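Local coordinates for protein MtVAO615 (Myceliophthora thermophila, PDB 6F72) that carries a bicovalently bound FAD and is probably an oxidoreductase that reacts rapidly with molecular oxygen when reduced, its substrate still unidentified, at residues Leu120-Gly132 / Thr164-Leu176. Sequence-based numbering, arbitrary orientation.
Sequences LGNYPSYVVNVTG and TGKGALSLWMHNL. With NAG (2-acetamido-2-deoxy-beta-D-glucopyranose), chain D; NAG (2-acetamido-2-deoxy-beta-D-glucopyranose), chain C.
Strands 126-129 and 169-172 pair in parallel at the middle of the small four-stranded sheet in the PCMH-type FAD-binding domain, flanked by strands 54-56 and 150-153. Backbone bonds run alternately between the two strands: Val128 N donates to Ser170 O at 2.7 Å, nearly in line with that carbonyl, and Trp172 N returns to Val128 O at 2.9 Å.

One face, covered by helix 133-146, is aliphatic: Leu169 CD1 lies 3.7 Å from Val128 CG2, and Leu171 CD2 also meets this valine. Beta-branched Val128 suits an extended strand, and with Leu169 and Leu171 it packs against Ala139 of the helix, whose small side chain allows a close approach. Past the strand, Val130 CG2 touches Met173 SD, and that methionine in turn reaches the FAD.

The other face bears Val127, Asn129, Ser170 and Trp172. With CG of Trp172 anti to the backbone N (chi1 -176°), the indole rises beside Val127, whose CG1 packs 3.4 Å from Trp172 CB. Asn175 ND2 sits above one indole face, toward its rim, and donates a weak, bent hydrogen bond to Asn129 OD1 (2.8 Å), the two amide planes being 57° apart. Replacing Trp172 by an alanine would keep the CB contact but remove the indole, which would probably open a gap beside Val127 CG1 and take away the ring face under the Asn175 amide, leaving it freer to turn.

Asn129 has to be an asparagine, because its ND2 carries the N-linked glycan. The acetamide methyl of this sugar comes back to the indole edge, C8 standing 3.9 Å from Trp172 CZ3.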
ATOM      1  N   LEU A 120     -23.291   8.539  -2.155  1.00 26.65           N
ATOM      2  CA  LEU A 120     -22.335   7.685  -1.485  1.00 25.98           C
ATOM      3  C   LEU A 120     -21.595   6.809  -2.503  1.00 25.35           C
ATOM      4  O   LEU A 120     -20.371   6.754  -2.485  1.00 24.94           O
ATOM      5  CB  LEU A 120     -23.019   6.870  -0.385  1.00 26.14           C
ATOM      6  CG  LEU A 120     -23.599   7.604   0.837  1.00 26.67           C
ATOM      7  CD1 LEU A 120     -24.118   6.613   1.864  1.00 26.88           C
ATOM      8  CD2 LEU A 120     -22.615   8.567   1.486  1.00 26.52           C
ATOM      9  N   GLY A 121     -22.339   6.182  -3.417  1.00 25.35           N
ATOM     10  CA  GLY A 121     -21.758   5.325  -4.455  1.00 24.73           C
ATOM     11  C   GLY A 121     -21.049   4.141  -3.834  1.00 24.13           C
ATOM     12  O   GLY A 121     -21.675   3.352  -3.134  1.00 24.28           O
ATOM     13  N   ASN A 122     -19.738   4.045  -4.073  1.00 23.55           N
ATOM     14  CA  ASN A 122     -18.897   2.958  -3.538  1.00 22.94           C
ATOM     15  C   ASN A 122     -18.554   3.125  -2.041  1.00 23.00           C
ATOM     16  O   ASN A 122     -18.063   2.185  -1.394  1.00 22.80           O
ATOM     17  CB  ASN A 122     -17.595   2.834  -4.338  1.00 22.35           C
ATOM     18  CG  ASN A 122     -17.813   2.448  -5.807  1.00 22.21           C
ATOM     19  OD1 ASN A 122     -18.683   1.638  -6.158  1.00 22.20           O
ATOM     20  ND2 ASN A 122     -16.982   3.014  -6.667  1.00 21.96           N
ATOM     21  N   TYR A 123     -18.794   4.320  -1.501  1.00 23.33           N
ATOM     22  CA  TYR A 123     -18.542   4.612  -0.097  1.00 23.39           C
ATOM     23  C   TYR A 123     -19.484   3.785   0.770  1.00 23.63           C
ATOM     24  O   TYR A 123     -20.614   3.517   0.340  1.00 23.96           O
ATOM     25  CB  TYR A 123     -18.740   6.113   0.163  1.00 23.89           C
ATOM     26  CG  TYR A 123     -17.550   6.969  -0.211  1.00 23.71           C
ATOM     27  CD1 TYR A 123     -16.546   6.489  -1.065  1.00 23.24           C
ATOM     28  CD2 TYR A 123     -17.441   8.273   0.269  1.00 24.09           C
ATOM     29  CE1 TYR A 123     -15.462   7.277  -1.411  1.00 23.19           C
ATOM     30  CE2 TYR A 123     -16.358   9.071  -0.073  1.00 24.04           C
ATOM     31  CZ  TYR A 123     -15.374   8.562  -0.907  1.00 23.59           C
ATOM     32  OH  TYR A 123     -14.292   9.336  -1.237  1.00 23.65           O
ATOM     33  N   PRO A 124     -19.022   3.355   1.972  1.00 23.50           N
ATOM     34  CA  PRO A 124     -19.893   2.620   2.906  1.00 23.89           C
ATOM     35  C   PRO A 124     -21.028   3.521   3.414  1.00 24.63           C
ATOM     36  O   PRO A 124     -20.838   4.728   3.489  1.00 24.77           O
ATOM     37  CB  PRO A 124     -18.949   2.296   4.081  1.00 23.64           C
ATOM     38  CG  PRO A 124     -17.968   3.425   4.077  1.00 23.49           C
ATOM     39  CD  PRO A 124     -17.746   3.738   2.613  1.00 23.25           C
ATOM     40  N   SER A 125     -22.174   2.936   3.768  1.00 25.21           N
ATOM     41  CA  SER A 125     -23.301   3.671   4.353  1.00 26.07           C
ATOM     42  C   SER A 125     -23.047   4.188   5.776  1.00 26.52           C
ATOM     43  O   SER A 125     -23.445   5.306   6.119  1.00 26.93           O
ATOM     44  CB  SER A 125     -24.535   2.782   4.374  1.00 26.57           C
ATOM     45  OG  SER A 125     -24.964   2.485   3.069  1.00 26.46           O
ATOM     46  N   TYR A 126     -22.425   3.349   6.607  1.00 26.42           N
ATOM     47  CA  TYR A 126     -22.124   3.668   8.013  1.00 26.88           C
ATOM     48  C   TYR A 126     -20.701   3.256   8.369  1.00 26.43           C
ATOM     49  O   TYR A 126     -20.174   2.269   7.835  1.00 25.86           O
ATOM     50  CB  TYR A 126     -23.099   2.965   8.963  1.00 27.49           C
ATOM     51  CG  TYR A 126     -24.504   3.509   8.910  1.00 28.31           C
ATOM     52  CD1 TYR A 126     -24.894   4.582   9.727  1.00 28.97           C
ATOM     53  CD2 TYR A 126     -25.451   2.951   8.043  1.00 28.51           C
ATOM     54  CE1 TYR A 126     -26.192   5.087   9.671  1.00 29.81           C
ATOM     55  CE2 TYR A 126     -26.740   3.449   7.971  1.00 29.34           C
ATOM     56  CZ  TYR A 126     -27.112   4.504   8.792  1.00 30.03           C
ATOM     57  OH  TYR A 126     -28.405   4.971   8.702  1.00 30.94           O
ATOM     58  N   VAL A 127     -20.105   4.014   9.287  1.00 26.76           N
ATOM     59  CA  VAL A 127     -18.696   3.866   9.660  1.00 26.45           C
ATOM     60  C   VAL A 127     -18.600   3.643  11.176  1.00 27.08           C
ATOM     61  O   VAL A 127     -19.052   4.492  11.966  1.00 27.55           O
ATOM     62  CB  VAL A 127     -17.885   5.126   9.244  1.00 26.23           C
ATOM     63  CG1 VAL A 127     -16.448   5.059   9.745  1.00 25.77           C
ATOM     64  CG2 VAL A 127     -17.930   5.354   7.731  1.00 25.82           C
ATOM     65  N   VAL A 128     -18.029   2.505  11.576  1.00 27.22           N
ATOM     66  CA  VAL A 128     -17.769   2.218  13.008  1.00 27.95           C
ATOM     67  C   VAL A 128     -16.436   2.849  13.399  1.00 28.26           C
ATOM     68  O   VAL A 128     -15.379   2.399  12.945  1.00 27.67           O
ATOM     69  CB  VAL A 128     -17.759   0.706  13.331  1.00 27.64           C
ATOM     70  CG1 VAL A 128     -17.496   0.472  14.823  1.00 28.00           C
ATOM     71  CG2 VAL A 128     -19.072   0.063  12.929  1.00 27.89           C
ATOM     72  N   ASN A 129     -16.493   3.894  14.224  1.00 29.52           N
ATOM     73  CA  ASN A 129     -15.299   4.585  14.688  1.00 30.25           C
ATOM     74  C   ASN A 129     -14.712   3.770  15.847  1.00 29.72           C
ATOM     75  O   ASN A 129     -14.968   4.058  17.023  1.00 29.94           O
ATOM     76  CB  ASN A 129     -15.641   6.032  15.070  1.00 33.07           C
ATOM     77  CG  ASN A 129     -14.463   6.805  15.645  1.00 35.55           C
ATOM     78  OD1 ASN A 129     -13.311   6.345  15.636  1.00 34.59           O
ATOM     79  ND2 ASN A 129     -14.762   8.005  16.153  1.00 39.05           N
ATOM     80  N   VAL A 130     -13.911   2.754  15.485  1.00 28.29           N
ATOM     81  CA  VAL A 130     -13.462   1.707  16.415  1.00 27.69           C
ATOM     82  C   VAL A 130     -12.533   2.255  17.498  1.00 27.54           C
ATOM     83  O   VAL A 130     -11.561   2.961  17.210  1.00 27.28           O
ATOM     84  CB  VAL A 130     -12.817   0.505  15.669  1.00 27.01           C
ATOM     85  CG1 VAL A 130     -12.225  -0.518  16.641  1.00 27.04           C
ATOM     86  CG2 VAL A 130     -13.829  -0.175  14.750  1.00 26.80           C
ATOM     87  N   THR A 131     -12.861   1.937  18.750  1.00 27.58           N
ATOM     88  CA  THR A 131     -12.046   2.357  19.881  1.00 27.56           C
ATOM     89  C   THR A 131     -11.337   1.167  20.541  1.00 27.26           C
ATOM     90  O   THR A 131     -10.458   1.377  21.370  1.00 27.52           O
ATOM     91  CB  THR A 131     -12.869   3.101  20.942  1.00 28.33           C
ATOM     92  OG1 THR A 131     -13.899   2.236  21.433  1.00 28.58           O
ATOM     93  CG2 THR A 131     -13.488   4.358  20.373  1.00 28.51           C
ATOM     94  N   GLY A 132     -11.712  -0.058  20.159  1.00 26.67           N
ATOM     95  CA  GLY A 132     -11.145  -1.294  20.722  1.00 26.33           C
ATOM     96  C   GLY A 132     -11.908  -2.513  20.225  1.00 25.99           C
ATOM     97  O   GLY A 132     -12.778  -2.401  19.350  1.00 25.79           O
ATOM     98  N   THR A 164     -13.263   0.317   0.444  1.00 23.04           N
ATOM     99  CA  THR A 164     -14.674   0.760   0.331  1.00 23.70           C
ATOM    100  C   THR A 164     -15.596  -0.392  -0.055  1.00 23.98           C
ATOM    101  O   THR A 164     -15.138  -1.499  -0.362  1.00 23.82           O
ATOM    102  CB  THR A 164     -14.963   1.896  -0.694  1.00 24.22           C
ATOM    103  OG1 THR A 164     -14.067   1.850  -1.822  1.00 24.17           O
ATOM    104  CG2 THR A 164     -15.053   3.298  -0.034  1.00 24.43           C
ATOM    105  N   GLY A 165     -16.896  -0.115  -0.021  1.00 24.55           N
ATOM    106  CA  GLY A 165     -17.930  -1.029  -0.487  1.00 25.03           C
ATOM    107  C   GLY A 165     -19.299  -0.382  -0.364  1.00 25.79           C
ATOM    108  O   GLY A 165     -19.672   0.099   0.707  1.00 25.93           O
ATOM    109  N   LYS A 166     -20.028  -0.344  -1.480  1.00 26.31           N
ATOM    110  CA  LYS A 166     -21.394   0.164  -1.538  1.00 27.04           C
ATOM    111  C   LYS A 166     -22.279  -0.603  -0.548  1.00 27.21           C
ATOM    112  O   LYS A 166     -22.206  -1.832  -0.467  1.00 26.95           O
ATOM    113  CB  LYS A 166     -21.924   0.037  -2.974  1.00 27.64           C
ATOM    114  CG  LYS A 166     -23.371   0.463  -3.165  1.00 28.66           C
ATOM    115  CD  LYS A 166     -23.866   0.190  -4.568  1.00 29.25           C
ATOM    116  CE  LYS A 166     -23.663   1.399  -5.467  1.00 29.68           C
ATOM    117  NZ  LYS A 166     -24.447   1.298  -6.735  1.00 30.50           N
ATOM    118  N   GLY A 167     -23.077   0.146   0.222  1.00 27.59           N
ATOM    119  CA  GLY A 167     -24.026  -0.409   1.196  1.00 27.83           C
ATOM    120  C   GLY A 167     -23.413  -1.077   2.412  1.00 27.32           C
ATOM    121  O   GLY A 167     -24.083  -1.856   3.095  1.00 27.67           O
ATOM    122  N   ALA A 168     -22.151  -0.758   2.696  1.00 26.57           N
ATOM    123  CA  ALA A 168     -21.392  -1.465   3.719  1.00 26.01           C
ATOM    124  C   ALA A 168     -21.346  -0.748   5.062  1.00 26.08           C
ATOM    125  O   ALA A 168     -21.482   0.489   5.136  1.00 26.28           O
ATOM    126  CB  ALA A 168     -19.978  -1.737   3.240  1.00 25.31           C
ATOM    127  N   LEU A 169     -21.180  -1.554   6.114  1.00 25.85           N
ATOM    128  CA  LEU A 169     -20.749  -1.083   7.416  1.00 25.74           C
ATOM    129  C   LEU A 169     -19.232  -1.216   7.456  1.00 24.92           C
ATOM    130  O   LEU A 169     -18.702  -2.314   7.256  1.00 24.51           O
ATOM    131  CB  LEU A 169     -21.390  -1.925   8.527  1.00 26.17           C
ATOM    132  CG  LEU A 169     -21.065  -1.561   9.978  1.00 26.30           C
ATOM    133  CD1 LEU A 169     -21.674  -0.219  10.332  1.00 26.81           C
ATOM    134  CD2 LEU A 169     -21.551  -2.649  10.919  1.00 26.66           C
ATOM    135  N   SER A 170     -18.546  -0.102   7.699  1.00 24.69           N
ATOM    136  CA  SER A 170     -17.084  -0.079   7.668  1.00 23.99           C
ATOM    137  C   SER A 170     -16.479  -0.046   9.064  1.00 23.91           C
ATOM    138  O   SER A 170     -16.895   0.744   9.911  1.00 24.30           O
ATOM    139  CB  SER A 170     -16.566   1.106   6.844  1.00 23.83           C
ATOM    140  OG  SER A 170     -15.164   1.292   7.016  1.00 23.28           O
ATOM    141  N   LEU A 171     -15.490  -0.911   9.290  1.00 23.44           N
ATOM    142  CA  LEU A 171     -14.721  -0.894  10.522  1.00 23.37           C
ATOM    143  C   LEU A 171     -13.564   0.044  10.290  1.00 23.03           C
ATOM    144  O   LEU A 171     -12.622  -0.261   9.549  1.00 22.48           O
ATOM    145  CB  LEU A 171     -14.256  -2.297  10.920  1.00 23.16           C
ATOM    146  CG  LEU A 171     -15.379  -3.330  11.018  1.00 23.55           C
ATOM    147  CD1 LEU A 171     -14.832  -4.738  11.143  1.00 23.29           C
ATOM    148  CD2 LEU A 171     -16.325  -2.991  12.165  1.00 24.30           C
ATOM    149  N   TRP A 172     -13.674   1.217  10.897  1.00 23.34           N
ATOM    150  CA  TRP A 172     -12.729   2.287  10.654  1.00 23.20           C
ATOM    151  C   TRP A 172     -11.699   2.258  11.759  1.00 23.03           C
ATOM    152  O   TRP A 172     -12.010   2.578  12.897  1.00 23.53           O
ATOM    153  CB  TRP A 172     -13.460   3.638  10.567  1.00 23.81           C
ATOM    154  CG  TRP A 172     -12.609   4.826  10.229  1.00 23.85           C
ATOM    155  CD1 TRP A 172     -11.617   4.881   9.299  1.00 23.45           C
ATOM    156  CD2 TRP A 172     -12.712   6.150  10.778  1.00 24.47           C
ATOM    157  NE1 TRP A 172     -11.074   6.140   9.243  1.00 23.65           N
ATOM    158  CE2 TRP A 172     -11.730   6.947  10.133  1.00 24.30           C
ATOM    159  CE3 TRP A 172     -13.534   6.742  11.754  1.00 25.18           C
ATOM    160  CZ2 TRP A 172     -11.539   8.308  10.433  1.00 24.77           C
ATOM    161  CZ3 TRP A 172     -13.344   8.107  12.055  1.00 25.68           C
ATOM    162  CH2 TRP A 172     -12.344   8.867  11.391  1.00 25.44           C
ATOM    163  N   MET A 173     -10.476   1.888  11.391  1.00 22.40           N
ATOM    164  CA  MET A 173      -9.394   1.548  12.320  1.00 22.25           C
ATOM    165  C   MET A 173      -8.415   2.686  12.536  1.00 22.27           C
ATOM    166  O   MET A 173      -7.498   2.564  13.361  1.00 22.26           O
ATOM    167  CB  MET A 173      -8.593   0.334  11.782  1.00 21.66           C
ATOM    168  CG  MET A 173      -9.449  -0.811  11.274  1.00 21.62           C
ATOM    169  SD  MET A 173     -10.700  -1.348  12.464  1.00 22.23           S
ATOM    170  CE  MET A 173      -9.635  -2.169  13.633  1.00 22.09           C
ATOM    171  N   HIS A 174      -8.622   3.774  11.800  1.00 22.36           N
ATOM    172  CA  HIS A 174      -7.733   4.947  11.743  1.00 22.50           C
ATOM    173  C   HIS A 174      -7.292   5.532  13.082  1.00 22.94           C
ATOM    174  O   HIS A 174      -6.175   6.047  13.195  1.00 22.89           O
ATOM    175  CB  HIS A 174      -8.409   6.050  10.902  1.00 22.72           C
ATOM    176  CG  HIS A 174      -7.655   7.344  10.847  1.00 22.90           C
ATOM    177  ND1 HIS A 174      -6.354   7.435  10.397  1.00 22.61           N
ATOM    178  CD2 HIS A 174      -8.032   8.606  11.159  1.00 23.43           C
ATOM    179  CE1 HIS A 174      -5.955   8.693  10.459  1.00 22.99           C
ATOM    180  NE2 HIS A 174      -6.958   9.426  10.910  1.00 23.46           N
ATOM    181  N   ASN A 175      -8.166   5.445  14.083  1.00 23.50           N
ATOM    182  CA  ASN A 175      -7.954   6.131  15.349  1.00 24.11           C
ATOM    183  C   ASN A 175      -7.332   5.251  16.431  1.00 24.20           C
ATOM    184  O   ASN A 175      -7.174   5.695  17.555  1.00 24.66           O
ATOM    185  CB  ASN A 175      -9.257   6.727  15.843  1.00 24.86           C
ATOM    186  CG  ASN A 175      -9.833   7.719  14.877  1.00 25.00           C
ATOM    187  OD1 ASN A 175      -9.207   8.734  14.573  1.00 25.13           O
ATOM    188  ND2 ASN A 175     -11.023   7.420  14.370  1.00 25.05           N
ATOM    189  N   LEU A 176      -6.966   4.018  16.077  1.00 23.75           N
ATOM    190  CA  LEU A 176      -6.284   3.127  17.009  1.00 23.78           C
ATOM    191  C   LEU A 176      -4.801   3.448  16.911  1.00 23.70           C
ATOM    192  O   LEU A 176      -4.066   2.797  16.173  1.00 23.19           O
ATOM    193  CB  LEU A 176      -6.610   1.658  16.693  1.00 23.30           C
ATOM    194  CG  LEU A 176      -8.080   1.279  16.942  1.00 23.60           C
ATOM    195  CD1 LEU A 176      -8.382  -0.109  16.423  1.00 23.20           C
ATOM    196  CD2 LEU A 176      -8.515   1.404  18.407  1.00 24.30           C
TER
HETATM  197  C1  NAG D   1     -13.819   8.901  16.772  1.00 26.09           C
HETATM  198  C2  NAG D   1     -13.929  10.431  16.654  1.00 30.65           C
HETATM  199  C3  NAG D   1     -12.782  11.103  17.413  1.00 32.80           C
HETATM  200  C4  NAG D   1     -12.728  10.659  18.883  1.00 34.83           C
HETATM  201  C5  NAG D   1     -12.617   9.130  18.910  1.00 32.33           C
HETATM  202  C6  NAG D   1     -12.598   8.553  20.328  1.00 33.20           C
HETATM  203  C7  NAG D   1     -15.026  11.088  14.534  1.00 31.53           C
HETATM  204  C8  NAG D   1     -14.770  11.584  13.141  1.00 31.07           C
HETATM  205  N2  NAG D   1     -13.929  10.900  15.274  1.00 31.26           N
HETATM  206  O3  NAG D   1     -12.887  12.528  17.313  1.00 32.82           O
HETATM  207  O4  NAG D   1     -11.569  11.219  19.516  1.00 42.10           O
HETATM  208  O5  NAG D   1     -13.693   8.528  18.163  1.00 29.10           O
HETATM  209  O6  NAG D   1     -13.922   8.512  20.876  1.00 33.68           O
HETATM  210  O7  NAG D   1     -16.162  10.867  14.934  1.00 31.78           O
HETATM  211  C1  NAG C   1     -18.521   3.892 -11.748  1.00 20.63           C
HETATM  212  C2  NAG C   1     -17.930   2.480 -11.524  1.00 24.96           C
HETATM  213  C3  NAG C   1     -18.415   1.509 -12.597  1.00 26.59           C
HETATM  214  C4  NAG C   1     -19.944   1.503 -12.752  1.00 27.89           C
HETATM  215  C5  NAG C   1     -20.489   2.935 -12.814  1.00 26.56           C
HETATM  216  C6  NAG C   1     -22.008   2.974 -12.691  1.00 27.52           C
HETATM  217  C7  NAG C   1     -15.749   2.207 -10.380  1.00 26.18           C
HETATM  218  C8  NAG C   1     -14.266   2.242 -10.572  1.00 26.09           C
HETATM  219  N2  NAG C   1     -16.470   2.465 -11.482  1.00 25.53           N
HETATM  220  O3  NAG C   1     -17.950   0.192 -12.272  1.00 28.27           O
HETATM  221  O4  NAG C   1     -20.317   0.872 -13.985  1.00 31.58           O
HETATM  222  O5  NAG C   1     -19.945   3.778 -11.790  1.00 23.49           O
HETATM  223  O6  NAG C   1     -22.443   4.198 -13.293  1.00 29.62           O
HETATM  224  O7  NAG C   1     -16.228   1.948  -9.285  1.00 26.04           O
HETATM  225  O   HOH W   1     -23.080   2.962   0.597  1.00 35.52           O
HETATM  226  O   HOH W   2     -10.701   3.949  14.779  1.00 26.04           O